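Local coordinates for stage II sporulation E family protein (Thermanaerovibrio acidaminovorans, PDB 3RNR), which is of unknown function but probably acts as a protein serine/threonine phosphatase of the PP2C type, at residues Met22-Arg31 and Trp60-Gly71. Residues are numbered along the deposited sequence; the frame is centred on the assembly and turned at random. Where two conformers were deposited one is given.
Sequences MIRGDEAAQR and WASQGGILGRTG
A chi1 of 166° in Trp-60 turns its indole off the last turn of helix 46-63, away from its own backbone N and against the first turns of helix 25-41, while a bend at chi2 folds Arg-31 back over the same ring. These are the two helices packed on one side of the PP2C-type alpha-beta-alpha sandwich. The Arg-31 guanidinium lies nearly flat on the indole, its CZ 3.9 Å from the centroid of the five-membered ring, a cation-pi stack to which CD adds a CH-pi contact. The six-membered ring reaches back toward the start of helix 25-41, where CZ3 meets Ala-28 CB at 3.8 Å and CZ2 meets Glu-27 CB. CZ2 also lies over a face of the Arg-24 guanidinium, whose plane stands steeply to the indole. That guanidinium is held side-on by Glu-27: NE bonds to OE2 and NH1 to OE1, 2.8 Å in the salt bridge, which limits its rotation beside the tryptophan. Glu-27 OE1 and Arg-31 NH1 also bind one oxygen of a glycerol, probably from the crystallisation liquor, and a water accepts a hydrogen bond from Trp-60 NE1.

Beyond the Schellman motif at Gly-65, which ends helix 46-63, the chain makes a type II turn from Ile-66 to Arg-69 and runs past the loop leading into helix 25-41. Here Ile-23 N donates to Arg-69 O at 3.2 Å, within the carbonyl plane. Ile-23 CD1 wedges tightly against both CG2 and CD1 of Ile-66, and Met-22, a selenomethionine, lies along the backbone of Gly-68 and Arg-69. A second water accepts from Gly-71 N and lies 2.9 Å from Ile-23 O, and the same carbonyl oxygen accepts a hydrogen bond from the Thr-70 hydroxyl, with OG1 at 2.7 Å and tilted 16° from the carbonyl plane.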
loop_
_atom_site.group_PDB
_atom_site.type_symbol
_atom_site.label_atom_id
_atom_site.label_comp_id
_atom_site.label_asym_id
_atom_site.label_seq_id
_atom_site.Cartn_x
_atom_site.Cartn_y
_atom_site.Cartn_z
HETATM N N MSE B 22 -11.845 -0.927 22.284
HETATM C CA MSE B 22 -12.841 0.106 22.072
HETATM C C MSE B 22 -13.727 -0.296 20.918
HETATM O O MSE B 22 -13.607 -1.402 20.406
HETATM C CB MSE B 22 -12.146 1.430 21.793
HETATM C CG MSE B 22 -11.490 1.971 23.040
HETATM SE SE MSE B 22 -10.049 3.156 22.657
HETATM C CE MSE B 22 -11.062 4.709 22.341
ATOM N N ILE B 23 -14.620 0.591 20.504
ATOM C CA ILE B 23 -15.636 0.206 19.536
ATOM C C ILE B 23 -15.220 0.491 18.088
ATOM O O ILE B 23 -14.464 1.427 17.816
ATOM C CB ILE B 23 -17.003 0.856 19.818
ATOM C CG1 ILE B 23 -16.957 2.348 19.518
ATOM C CG2 ILE B 23 -17.446 0.596 21.251
ATOM C CD1 ILE B 23 -18.271 2.866 18.998
ATOM N N ARG B 24 -15.665 -0.383 17.190
ATOM C CA ARG B 24 -15.491 -0.212 15.750
ATOM C C ARG B 24 -14.037 0.057 15.375
ATOM O O ARG B 24 -13.742 0.900 14.524
ATOM C CB ARG B 24 -16.441 0.867 15.222
ATOM C CG ARG B 24 -17.920 0.506 15.468
ATOM C CD ARG B 24 -18.892 1.633 15.121
ATOM N NE ARG B 24 -19.054 1.821 13.684
ATOM C CZ ARG B 24 -19.819 2.762 13.137
ATOM N NH1 ARG B 24 -19.908 2.872 11.814
ATOM N NH2 ARG B 24 -20.487 3.600 13.917
ATOM N N GLY B 25 -13.132 -0.694 15.995
ATOM C CA GLY B 25 -11.709 -0.527 15.747
ATOM C C GLY B 25 -11.314 -0.713 14.290
ATOM O O GLY B 25 -10.491 0.035 13.765
ATOM N N ASP B 26 -11.895 -1.708 13.628
ATOM C CA ASP B 26 -11.556 -1.967 12.232
ATOM C C ASP B 26 -11.981 -0.825 11.308
ATOM O O ASP B 26 -11.274 -0.490 10.371
ATOM C CB ASP B 26 -12.176 -3.289 11.765
ATOM C CG ASP B 26 -11.328 -4.503 12.148
ATOM O OD1 ASP B 26 -10.321 -4.334 12.881
ATOM O OD2 ASP B 26 -11.668 -5.627 11.714
ATOM N N GLU B 27 -13.148 -0.242 11.567
ATOM C CA GLU B 27 -13.607 0.904 10.797
ATOM C C GLU B 27 -12.739 2.137 11.037
ATOM O O GLU B 27 -12.491 2.900 10.111
ATOM C CB GLU B 27 -15.075 1.216 11.119
ATOM C CG GLU B 27 -16.031 0.136 10.646
ATOM C CD GLU B 27 -17.472 0.423 11.050
ATOM O OE1 GLU B 27 -18.092 1.305 10.431
ATOM O OE2 GLU B 27 -17.972 -0.221 11.992
ATOM N N ALA B 28 -12.295 2.350 12.273
ATOM C CA ALA B 28 -11.340 3.429 12.547
ATOM C C ALA B 28 -10.034 3.210 11.781
ATOM O O ALA B 28 -9.480 4.140 11.190
ATOM C CB ALA B 28 -11.039 3.512 14.035
ATOM N N ALA B 29 -9.531 1.981 11.834
ATOM C CA ALA B 29 -8.286 1.636 11.158
ATOM C C ALA B 29 -8.416 1.855 9.653
ATOM O O ALA B 29 -7.479 2.335 9.019
ATOM C CB ALA B 29 -7.890 0.203 11.456
ATOM N N GLN B 30 -9.582 1.539 9.083
ATOM C CA GLN B 30 -9.778 1.768 7.649
ATOM C C GLN B 30 -9.631 3.232 7.273
ATOM O O GLN B 30 -9.028 3.552 6.255
ATOM C CB GLN B 30 -11.142 1.244 7.188
ATOM C CG GLN B 30 -11.212 -0.267 7.177
ATOM C CD GLN B 30 -12.625 -0.786 7.153
ATOM O OE1 GLN B 30 -13.585 -0.013 7.092
ATOM N NE2 GLN B 30 -12.765 -2.100 7.214
ATOM N N ARG B 31 -10.200 4.128 8.078
ATOM C CA ARG B 31 -10.098 5.551 7.771
ATOM C C ARG B 31 -8.670 6.013 7.900
ATOM O O ARG B 31 -8.198 6.817 7.103
ATOM C CB ARG B 31 -10.968 6.397 8.706
ATOM C CG ARG B 31 -12.368 6.594 8.185
ATOM C CD ARG B 31 -13.294 5.530 8.698
ATOM N NE ARG B 31 -14.615 5.692 8.116
ATOM C CZ ARG B 31 -15.395 4.680 7.764
ATOM N NH1 ARG B 31 -14.989 3.430 7.962
ATOM N NH2 ARG B 31 -16.582 4.921 7.222
ATOM N N TRP B 60 -15.092 11.228 11.258
ATOM C CA TRP B 60 -15.974 10.058 11.266
ATOM C C TRP B 60 -16.513 9.697 12.669
ATOM O O TRP B 60 -17.708 9.437 12.838
ATOM C CB TRP B 60 -15.225 8.866 10.652
ATOM C CG TRP B 60 -15.866 7.537 10.893
ATOM C CD1 TRP B 60 -16.952 7.019 10.243
ATOM C CD2 TRP B 60 -15.449 6.540 11.837
ATOM N NE1 TRP B 60 -17.240 5.766 10.730
ATOM C CE2 TRP B 60 -16.333 5.448 11.709
ATOM C CE3 TRP B 60 -14.414 6.465 12.776
ATOM C CZ2 TRP B 60 -16.220 4.298 12.491
ATOM C CZ3 TRP B 60 -14.302 5.327 13.547
ATOM C CH2 TRP B 60 -15.196 4.254 13.397
ATOM N N ALA B 61 -15.635 9.675 13.668
ATOM C CA ALA B 61 -16.034 9.361 15.038
ATOM C C ALA B 61 -17.053 10.378 15.575
ATOM O O ALA B 61 -18.049 10.012 16.200
ATOM C CB ALA B 61 -14.806 9.301 15.947
ATOM N N SER B 62 -16.801 11.656 15.319
ATOM C CA SER B 62 -17.696 12.713 15.763
ATOM C C SER B 62 -19.121 12.494 15.243
ATOM O O SER B 62 -20.078 12.439 16.016
ATOM C CB SER B 62 -17.171 14.075 15.309
ATOM O OG SER B 62 -15.965 14.390 15.976
ATOM N N GLN B 63 -19.251 12.358 13.930
ATOM C CA GLN B 63 -20.545 12.106 13.322
ATOM C C GLN B 63 -21.223 10.866 13.868
ATOM O O GLN B 63 -22.447 10.801 13.931
ATOM C CB GLN B 63 -20.400 11.964 11.819
ATOM C CG GLN B 63 -20.022 13.231 11.145
ATOM C CD GLN B 63 -20.042 13.088 9.649
ATOM O OE1 GLN B 63 -19.461 13.898 8.928
ATOM N NE2 GLN B 63 -20.712 12.046 9.170
ATOM N N GLY B 64 -20.432 9.872 14.246
ATOM C CA GLY B 64 -20.983 8.668 14.833
ATOM C C GLY B 64 -21.371 8.871 16.288
ATOM O O GLY B 64 -21.857 7.947 16.933
ATOM N N GLY B 65 -21.144 10.077 16.806
ATOM C CA GLY B 65 -21.359 10.368 18.220
ATOM C C GLY B 65 -20.441 9.592 19.152
ATOM O O GLY B 65 -20.660 9.535 20.360
ATOM N N ILE B 66 -19.455 8.927 18.556
ATOM C CA ILE B 66 -18.447 8.116 19.246
ATOM C C ILE B 66 -17.041 8.705 19.538
ATOM O O ILE B 66 -16.116 7.937 19.798
ATOM C CB ILE B 66 -18.356 6.679 18.693
ATOM C CG1 ILE B 66 -18.055 6.680 17.199
ATOM C CG2 ILE B 66 -19.655 5.932 18.966
ATOM C CD1 ILE B 66 -17.889 5.279 16.646
ATOM N N LEU B 67 -16.830 10.001 19.321
ATOM C CA LEU B 67 -15.477 10.561 19.429
ATOM C C LEU B 67 -14.794 10.181 20.735
ATOM O O LEU B 67 -15.363 10.330 21.810
ATOM C CB LEU B 67 -15.506 12.082 19.304
ATOM C CG LEU B 67 -14.147 12.783 19.428
ATOM C CD1 LEU B 67 -13.201 12.324 18.323
ATOM C CD2 LEU B 67 -14.313 14.305 19.396
ATOM N N GLY B 68 -13.566 9.678 20.633
ATOM C CA GLY B 68 -12.803 9.312 21.811
ATOM C C GLY B 68 -13.056 7.883 22.240
ATOM O O GLY B 68 -12.335 7.339 23.064
ATOM N N ARG B 69 -14.116 7.286 21.705
ATOM C CA ARG B 69 -14.453 5.903 22.036
ATOM C C ARG B 69 -14.049 4.866 20.982
ATOM O O ARG B 69 -14.310 3.667 21.142
ATOM C CB ARG B 69 -15.939 5.787 22.398
ATOM C CG ARG B 69 -16.288 6.494 23.699
ATOM C CD ARG B 69 -17.574 5.934 24.293
ATOM N NE ARG B 69 -18.735 6.242 23.471
ATOM C CZ ARG B 69 -19.868 5.547 23.488
ATOM N NH1 ARG B 69 -20.873 5.907 22.706
ATOM N NH2 ARG B 69 -19.991 4.492 24.282
ATOM N N THR B 70 -13.427 5.337 19.904
ATOM C CA THR B 70 -12.981 4.478 18.816
ATOM C C THR B 70 -11.635 5.054 18.345
ATOM O O THR B 70 -11.402 6.253 18.440
ATOM C CB THR B 70 -13.999 4.474 17.640
ATOM O OG1 THR B 70 -13.520 3.650 16.558
ATOM C CG2 THR B 70 -14.248 5.883 17.140
ATOM N N GLY B 71 -10.747 4.216 17.843
ATOM C CA GLY B 71 -9.458 4.737 17.425
ATOM C C GLY B 71 -8.541 3.688 16.850
ATOM O O GLY B 71 -8.891 2.511 16.805
HETATM O O HOH W 1 -11.645 1.449 18.451
HETATM O O HOH W 2 -19.541 4.182 9.151
#